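Local coordinates for protein phospholipase A1 (Streptomyces albidoflavus, PDB 4HYQ) that probably hydrolyses the sn-1 acyl ester bond of glycerophospholipids as a phospholipase A1 of the GDSL-like (SGNH) lipase family, at residues Ala34-Trp39 with Phe48-Cys53; Ala56-Val61 with Gly82-Phe87; Thr73-Leu78 with Ser134-Val139. One frame throughout, in Å; residues are numbered along the deposited sequence.

Interaction 1. Residues Ala34-Trp39 with Phe48-Cys53; sequences AYPALW and FDFVAC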
# COMPACT_ATOMS: atom_id res chain seq x y z
N ALA A 34 7.37 -6.65 7.91
CA ALA A 34 6.21 -5.89 7.41
C ALA A 34 5.32 -5.54 8.61
O ALA A 34 5.28 -6.29 9.59
CB ALA A 34 5.42 -6.74 6.42
N TYR A 35 4.58 -4.43 8.53
CA TYR A 35 3.74 -4.02 9.65
C TYR A 35 2.75 -5.06 10.20
O TYR A 35 2.54 -5.11 11.41
CB TYR A 35 3.02 -2.67 9.33
CG TYR A 35 1.85 -2.76 8.39
CD1 TYR A 35 0.58 -3.13 8.85
CD2 TYR A 35 2.00 -2.50 7.02
CE1 TYR A 35 -0.50 -3.25 7.99
CE2 TYR A 35 0.92 -2.62 6.14
CZ TYR A 35 -0.32 -3.00 6.64
OH TYR A 35 -1.37 -3.17 5.78
N PRO A 36 2.15 -5.92 9.35
CA PRO A 36 1.21 -6.89 9.94
C PRO A 36 1.92 -7.87 10.88
O PRO A 36 1.41 -8.22 11.95
CB PRO A 36 0.63 -7.62 8.73
CG PRO A 36 0.79 -6.63 7.61
CD PRO A 36 2.16 -6.05 7.88
N ALA A 37 3.11 -8.31 10.47
CA ALA A 37 3.87 -9.26 11.27
C ALA A 37 4.37 -8.57 12.53
O ALA A 37 4.37 -9.18 13.61
CB ALA A 37 5.04 -9.81 10.47
N LEU A 38 4.81 -7.32 12.40
CA LEU A 38 5.28 -6.57 13.58
C LEU A 38 4.13 -6.39 14.56
O LEU A 38 4.30 -6.58 15.77
CB LEU A 38 5.82 -5.18 13.18
CG LEU A 38 7.03 -5.16 12.23
CD1 LEU A 38 7.37 -3.73 11.85
CD2 LEU A 38 8.22 -5.83 12.90
N TRP A 39 2.95 -6.05 14.05
CA TRP A 39 1.80 -5.85 14.93
C TRP A 39 1.38 -7.15 15.62
O TRP A 39 1.11 -7.17 16.82
CB TRP A 39 0.61 -5.28 14.16
CG TRP A 39 -0.54 -4.87 15.06
CD1 TRP A 39 -0.74 -3.64 15.63
CD2 TRP A 39 -1.60 -5.71 15.52
NE1 TRP A 39 -1.87 -3.67 16.42
CE2 TRP A 39 -2.42 -4.93 16.37
CE3 TRP A 39 -1.94 -7.05 15.30
CZ2 TRP A 39 -3.55 -5.44 17.00
CZ3 TRP A 39 -3.07 -7.56 15.93
CH2 TRP A 39 -3.87 -6.76 16.77
N PHE A 48 -3.28 -15.40 13.36
CA PHE A 48 -2.72 -14.41 12.45
C PHE A 48 -2.54 -15.06 11.08
O PHE A 48 -1.80 -16.04 10.94
CB PHE A 48 -1.37 -13.92 13.00
CG PHE A 48 -0.62 -13.03 12.06
CD1 PHE A 48 -1.28 -12.00 11.39
CD2 PHE A 48 0.74 -13.20 11.85
CE1 PHE A 48 -0.59 -11.15 10.52
CE2 PHE A 48 1.44 -12.36 10.98
CZ PHE A 48 0.77 -11.33 10.31
N ASP A 49 -3.25 -14.54 10.09
CA ASP A 49 -3.14 -15.04 8.73
C ASP A 49 -2.68 -13.88 7.86
O ASP A 49 -3.39 -12.90 7.67
CB ASP A 49 -4.46 -15.59 8.24
CG ASP A 49 -4.88 -16.83 9.00
OD1 ASP A 49 -4.16 -17.85 8.91
OD2 ASP A 49 -5.91 -16.78 9.69
N PHE A 50 -1.46 -14.01 7.35
CA PHE A 50 -0.81 -12.98 6.53
C PHE A 50 -0.90 -13.46 5.09
O PHE A 50 -0.15 -14.36 4.68
CB PHE A 50 0.66 -12.90 7.00
CG PHE A 50 1.41 -11.69 6.54
CD1 PHE A 50 0.83 -10.71 5.74
CD2 PHE A 50 2.74 -11.54 6.91
CE1 PHE A 50 1.57 -9.59 5.32
CE2 PHE A 50 3.49 -10.43 6.50
CZ PHE A 50 2.91 -9.46 5.71
N VAL A 51 -1.82 -12.87 4.32
CA VAL A 51 -2.00 -13.30 2.94
C VAL A 51 -1.75 -12.24 1.86
O VAL A 51 -2.03 -12.48 0.67
CB VAL A 51 -3.39 -13.94 2.73
CG1 VAL A 51 -3.47 -15.24 3.51
CG2 VAL A 51 -4.50 -12.98 3.20
N ALA A 52 -1.21 -11.09 2.27
CA ALA A 52 -0.87 -10.03 1.33
C ALA A 52 0.13 -10.57 0.30
O ALA A 52 0.94 -11.44 0.62
CB ALA A 52 -0.27 -8.83 2.09
N CYS A 53 0.09 -10.03 -0.91
CA CYS A 53 0.96 -10.52 -1.96
C CYS A 53 1.44 -9.42 -2.89
O CYS A 53 0.64 -8.64 -3.40
CB CYS A 53 0.21 -11.61 -2.75
SG CYS A 53 1.24 -12.54 -3.94
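Helix 35-43 packs on edge strand 47-50 of the parallel sheet, with A34, P36 and A37 meeting the rings of F48 and F50. The segments 35-39 and 48-50 run nearly antiparallel, at 167°, with axes 9.5 Å apart at closest. No hydrogen bond crosses between them. The contact is apolar, and P36 is central to it. P36 CB lies over one face of the F50 ring, offset toward the rim. It is 4.2 Å from the ring centroid, a CH-pi contact. P36 CG comes to 3.8 Å from F50 CE1. A34, at the N-cap of the helix, meets the same ring differently: A34 CB sits at the ring edge, near its plane, 3.8 Å from F50 CZ. F48, two residues earlier on the strand, reaches the same helix. Its CG is anti to the backbone N (chi1 173°), which sends the ring tip to the helix. F48 CZ lies 4.0 Å from P36 CB and 3.6 Å from P36 O. A37 CB closes the row, 4.3 Å from F50 CE2. P36 also touches Y5 and A7 of the neighbouring strand 4-9, and the F48 ring also meets the ring of Y5. Helix 35-43 is the connection from strand 4-9 to strand 47-50. The contact is the helix-on-sheet layer of a beta-alpha-beta crossover, as in the three-layer alpha/beta/alpha fold of SGNH hydrolases.

Interaction 2. Residues Ala56-Val61 with Gly82-Phe87; sequences AVTSDV and GNDAGF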
# COMPACT_ATOMS: atom_id res chain seq x y z
N ALA A 56 -0.54 -7.75 -6.05
CA ALA A 56 -1.98 -8.03 -5.96
C ALA A 56 -2.87 -6.92 -6.48
O ALA A 56 -2.59 -5.74 -6.26
CB ALA A 56 -2.36 -8.34 -4.51
N VAL A 57 -3.95 -7.30 -7.16
CA VAL A 57 -4.94 -6.34 -7.64
C VAL A 57 -6.22 -6.70 -6.88
O VAL A 57 -6.27 -7.72 -6.19
CB VAL A 57 -5.19 -6.40 -9.16
CG1 VAL A 57 -3.94 -5.87 -9.88
CG2 VAL A 57 -5.53 -7.82 -9.60
N THR A 58 -7.24 -5.87 -7.00
CA THR A 58 -8.46 -6.14 -6.25
C THR A 58 -9.05 -7.52 -6.50
O THR A 58 -9.51 -8.17 -5.57
CB THR A 58 -9.56 -5.08 -6.51
OG1 THR A 58 -9.83 -5.00 -7.91
CG2 THR A 58 -9.11 -3.71 -5.99
N SER A 59 -9.04 -7.99 -7.75
CA SER A 59 -9.60 -9.30 -8.01
C SER A 59 -8.79 -10.40 -7.32
O SER A 59 -9.35 -11.45 -6.98
CB SER A 59 -9.72 -9.58 -9.52
OG SER A 59 -8.47 -9.65 -10.16
N ASP A 60 -7.50 -10.18 -7.09
CA ASP A 60 -6.69 -11.17 -6.40
C ASP A 60 -7.08 -11.25 -4.93
O ASP A 60 -7.04 -12.33 -4.33
CB ASP A 60 -5.18 -10.85 -6.44
CG ASP A 60 -4.59 -10.91 -7.84
OD1 ASP A 60 -5.09 -11.68 -8.69
OD2 ASP A 60 -3.60 -10.20 -8.07
N VAL A 61 -7.43 -10.12 -4.33
CA VAL A 61 -7.81 -10.14 -2.92
C VAL A 61 -9.08 -10.98 -2.80
O VAL A 61 -9.17 -11.85 -1.94
CB VAL A 61 -8.06 -8.70 -2.38
CG1 VAL A 61 -8.58 -8.77 -0.94
CG2 VAL A 61 -6.75 -7.91 -2.42
N GLY A 82 -3.50 0.32 -5.85
CA GLY A 82 -2.40 0.89 -6.62
C GLY A 82 -2.11 0.13 -7.91
O GLY A 82 -1.92 0.74 -8.96
N ASN A 83 -2.07 -1.20 -7.84
CA ASN A 83 -1.80 -1.98 -9.04
C ASN A 83 -2.97 -2.04 -10.02
O ASN A 83 -2.77 -2.21 -11.23
CB ASN A 83 -1.33 -3.40 -8.67
CG ASN A 83 0.01 -3.39 -7.95
OD1 ASN A 83 0.99 -2.81 -8.43
ND2 ASN A 83 0.07 -4.05 -6.81
N ASP A 84 -4.20 -1.91 -9.52
CA ASP A 84 -5.33 -1.90 -10.45
C ASP A 84 -5.17 -0.70 -11.36
O ASP A 84 -5.46 -0.76 -12.55
CB ASP A 84 -6.66 -1.75 -9.71
CG ASP A 84 -7.10 -3.03 -9.02
OD1 ASP A 84 -8.09 -3.65 -9.47
OD2 ASP A 84 -6.46 -3.42 -8.03
N ALA A 85 -4.71 0.41 -10.79
CA ALA A 85 -4.54 1.65 -11.54
C ALA A 85 -3.25 1.69 -12.34
O ALA A 85 -2.94 2.72 -12.96
CB ALA A 85 -4.62 2.84 -10.60
N GLY A 86 -2.51 0.59 -12.31
CA GLY A 86 -1.26 0.48 -13.07
C GLY A 86 -0.10 1.37 -12.65
O GLY A 86 0.71 1.77 -13.48
N PHE A 87 0.02 1.66 -11.37
CA PHE A 87 1.11 2.55 -10.98
C PHE A 87 2.52 2.01 -11.20
O PHE A 87 3.45 2.80 -11.38
CB PHE A 87 0.87 3.09 -9.57
CG PHE A 87 -0.13 4.22 -9.56
CD1 PHE A 87 -1.32 4.13 -8.85
CD2 PHE A 87 0.09 5.35 -10.35
CE1 PHE A 87 -2.29 5.14 -8.94
CE2 PHE A 87 -0.87 6.36 -10.44
CZ PHE A 87 -2.06 6.25 -9.73
O HOH W 1 -2.93 -2.91 -5.45
O HOH W 2 -8.63 -6.37 -10.30
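T58, in the first turn of helix 58-65, is gripped by D84 of the loop G82-F87. G82, N83 and D84 are the last three residues of the GxND signature of SGNH hydrolases. From D84 CB, CG turns beside the backbone N (chi1 -76°), and the carboxylate reaches the start of the helix. D84 CG is 3.5 Å from T58 N. D84 OD2 takes the N-H of T58 at 2.8 Å on its syn lone pair, and V57 CA lies close by. D84 OD1 accepts from T58 OG1 at 2.7 Å, 28° out of the carboxylate plane. D84 OD1 also accepts a hydrogen bond from a water that accepts from S59 N, and the same oxygen forms a salt bridge with R120. The negative charge at the helix N-terminus is probably favourable. An alanine in place of D84 would probably leave R120 without this charge partner and the T58 N-H and hydroxyl without this acceptor. V57 is the N-cap, and its N-H goes to D60 OD2 at 3.1 Å. V57 CG1 packs 3.8 Å from N83 CB. In this family the asparagine of GxND usually lines the oxyanion hole, as N83 probably does. N83 ND2 donates to A56 O at 3.2 Å in a nearly straight bond (164°). A second water links the same two residues, donating to A56 O and accepting from N83 N at 3.1 Å.

Interaction 3. Residues Thr73-Leu78 with Ser134-Val139; sequences TSLVSL and SANVVV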
# COMPACT_ATOMS: atom_id res chain seq x y z
N THR A 73 -12.90 -13.37 13.16
CA THR A 73 -11.91 -12.36 12.82
C THR A 73 -12.26 -11.06 13.53
O THR A 73 -13.41 -10.61 13.46
CB THR A 73 -11.90 -12.09 11.31
OG1 THR A 73 -11.67 -13.32 10.60
CG2 THR A 73 -10.80 -11.08 10.96
N SER A 74 -11.30 -10.46 14.23
CA SER A 74 -11.56 -9.21 14.93
C SER A 74 -10.83 -8.02 14.32
O SER A 74 -11.17 -6.88 14.60
CB SER A 74 -11.18 -9.34 16.41
OG SER A 74 -9.78 -9.53 16.57
N LEU A 75 -9.81 -8.28 13.49
CA LEU A 75 -9.04 -7.21 12.88
C LEU A 75 -8.63 -7.59 11.46
O LEU A 75 -8.20 -8.72 11.23
CB LEU A 75 -7.78 -6.91 13.70
CG LEU A 75 -6.83 -5.81 13.16
CD1 LEU A 75 -7.56 -4.46 13.14
CD2 LEU A 75 -5.57 -5.72 14.02
N VAL A 76 -8.79 -6.65 10.54
CA VAL A 76 -8.39 -6.85 9.16
C VAL A 76 -7.64 -5.59 8.71
O VAL A 76 -8.09 -4.47 8.97
CB VAL A 76 -9.61 -7.03 8.20
CG1 VAL A 76 -9.12 -7.10 6.74
CG2 VAL A 76 -10.37 -8.31 8.54
N SER A 77 -6.49 -5.77 8.07
CA SER A 77 -5.76 -4.61 7.54
C SER A 77 -5.71 -4.84 6.04
O SER A 77 -5.77 -6.00 5.58
CB SER A 77 -4.34 -4.51 8.12
OG SER A 77 -3.58 -5.70 7.94
N LEU A 78 -5.61 -3.76 5.28
CA LEU A 78 -5.60 -3.87 3.83
C LEU A 78 -4.97 -2.70 3.09
O LEU A 78 -5.20 -1.55 3.45
CB LEU A 78 -7.05 -3.99 3.31
CG LEU A 78 -7.36 -3.91 1.81
CD1 LEU A 78 -6.90 -5.19 1.12
CD2 LEU A 78 -8.87 -3.74 1.59
N SER A 134 -17.77 -9.05 12.16
CA SER A 134 -17.39 -8.34 13.37
C SER A 134 -16.04 -7.66 13.39
O SER A 134 -15.72 -6.97 14.35
CB SER A 134 -17.48 -9.29 14.55
OG SER A 134 -18.76 -9.90 14.60
N ALA A 135 -15.24 -7.83 12.35
CA ALA A 135 -13.91 -7.25 12.39
C ALA A 135 -13.79 -5.76 12.21
O ALA A 135 -14.57 -5.14 11.47
CB ALA A 135 -13.02 -7.94 11.34
N ASN A 136 -12.81 -5.18 12.90
CA ASN A 136 -12.50 -3.77 12.74
C ASN A 136 -11.62 -3.86 11.48
O ASN A 136 -10.69 -4.66 11.45
CB ASN A 136 -11.70 -3.25 13.93
CG ASN A 136 -11.20 -1.84 13.73
OD1 ASN A 136 -11.90 -1.01 13.17
ND2 ASN A 136 -9.99 -1.56 14.19
N VAL A 137 -11.94 -3.07 10.46
CA VAL A 137 -11.18 -3.10 9.21
C VAL A 137 -10.43 -1.78 9.05
O VAL A 137 -11.03 -0.71 9.10
CB VAL A 137 -12.10 -3.30 8.00
CG1 VAL A 137 -11.28 -3.36 6.71
CG2 VAL A 137 -12.90 -4.60 8.16
N VAL A 138 -9.12 -1.88 8.89
CA VAL A 138 -8.28 -0.70 8.72
C VAL A 138 -7.73 -0.72 7.29
O VAL A 138 -7.01 -1.66 6.91
CB VAL A 138 -7.10 -0.72 9.71
CG1 VAL A 138 -6.23 0.51 9.51
CG2 VAL A 138 -7.62 -0.79 11.14
N VAL A 139 -8.09 0.28 6.50
CA VAL A 139 -7.58 0.37 5.12
C VAL A 139 -6.49 1.42 5.18
O VAL A 139 -6.74 2.58 5.51
CB VAL A 139 -8.68 0.83 4.12
CG1 VAL A 139 -8.11 0.89 2.71
CG2 VAL A 139 -9.86 -0.14 4.14
O HOH W 3 -15.64 -11.15 11.90
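S74, V76 and L78 bond to N136 and V138 along two neighbouring parallel strands, 73-79 and 136-140. The strand segments are inclined by only 14°, and their axes approach to 4.7 Å. The backbone hydrogen bonds alternate in direction. N136 N donates to S74 O at 2.9 Å, from well above the carbonyl plane. V76 N then donates to N136 O, and V138 N to V76 O at 2.8 Å, both nearly along the C=O axis. The last rung, L78 N to V138 O, is weak. V76 is thus held through both its N-H and its carbonyl. CA-H...O contacts fill in between these bonds. S77 CA lies 3.3 Å from V138 O, and L75 CA, V137 CA and A135 CA make similar approaches to N136 O, V76 O and S74 O. One water bridges the chains just before strand 136-140, donating to T73 O and accepting from S134 N.

Apolar contacts divide by face. On the face of V76, L78, V137 and V139, V76 CB meets V137 CG2 at 4.1 Å. V76 CG2, beside its own backbone N, touches A135 CB at 3.9 Å. Y125 of helix 117-131 covers L78 and V139. On the face of L75, S77, N136 and V138, L75 and N136 lie side by side, and L75 CD1 reaches V138 CG2 at 4.2 Å. From helix 35-43, W39 packs on L75 and Y35 on S77.

Polar side chains look elsewhere: S77 OG bonds Y5 OH, and N136 ND2 bonds A236 O. Helices on both faces of a parallel sheet are typical of the alpha/beta/alpha sandwich of SGNH hydrolases.

Overall arrangement
All three interactions belong to one alpha/beta/alpha domain. Interaction 1 sits at an edge strand of the sheet and interaction 3 further in, with strand 4-9 between their strands. Their centres are about 12 Å apart. Helix 35-43 joins them: W39 CH2 packs 3.4 Å from L75 CD2. Interaction 2 lies about 18 Å from interaction 1 and about 19 Å from interaction 3, centre to centre, and meets them through the chain. Its loop G82-F87 follows strand 73-79. The side chain of N83 touches D10 and lies about 4 Å from a bound pentaethylene glycol, probably from crystallisation. D10 belongs to the family's GDS motif, so the active site probably lies at this end of the sheet.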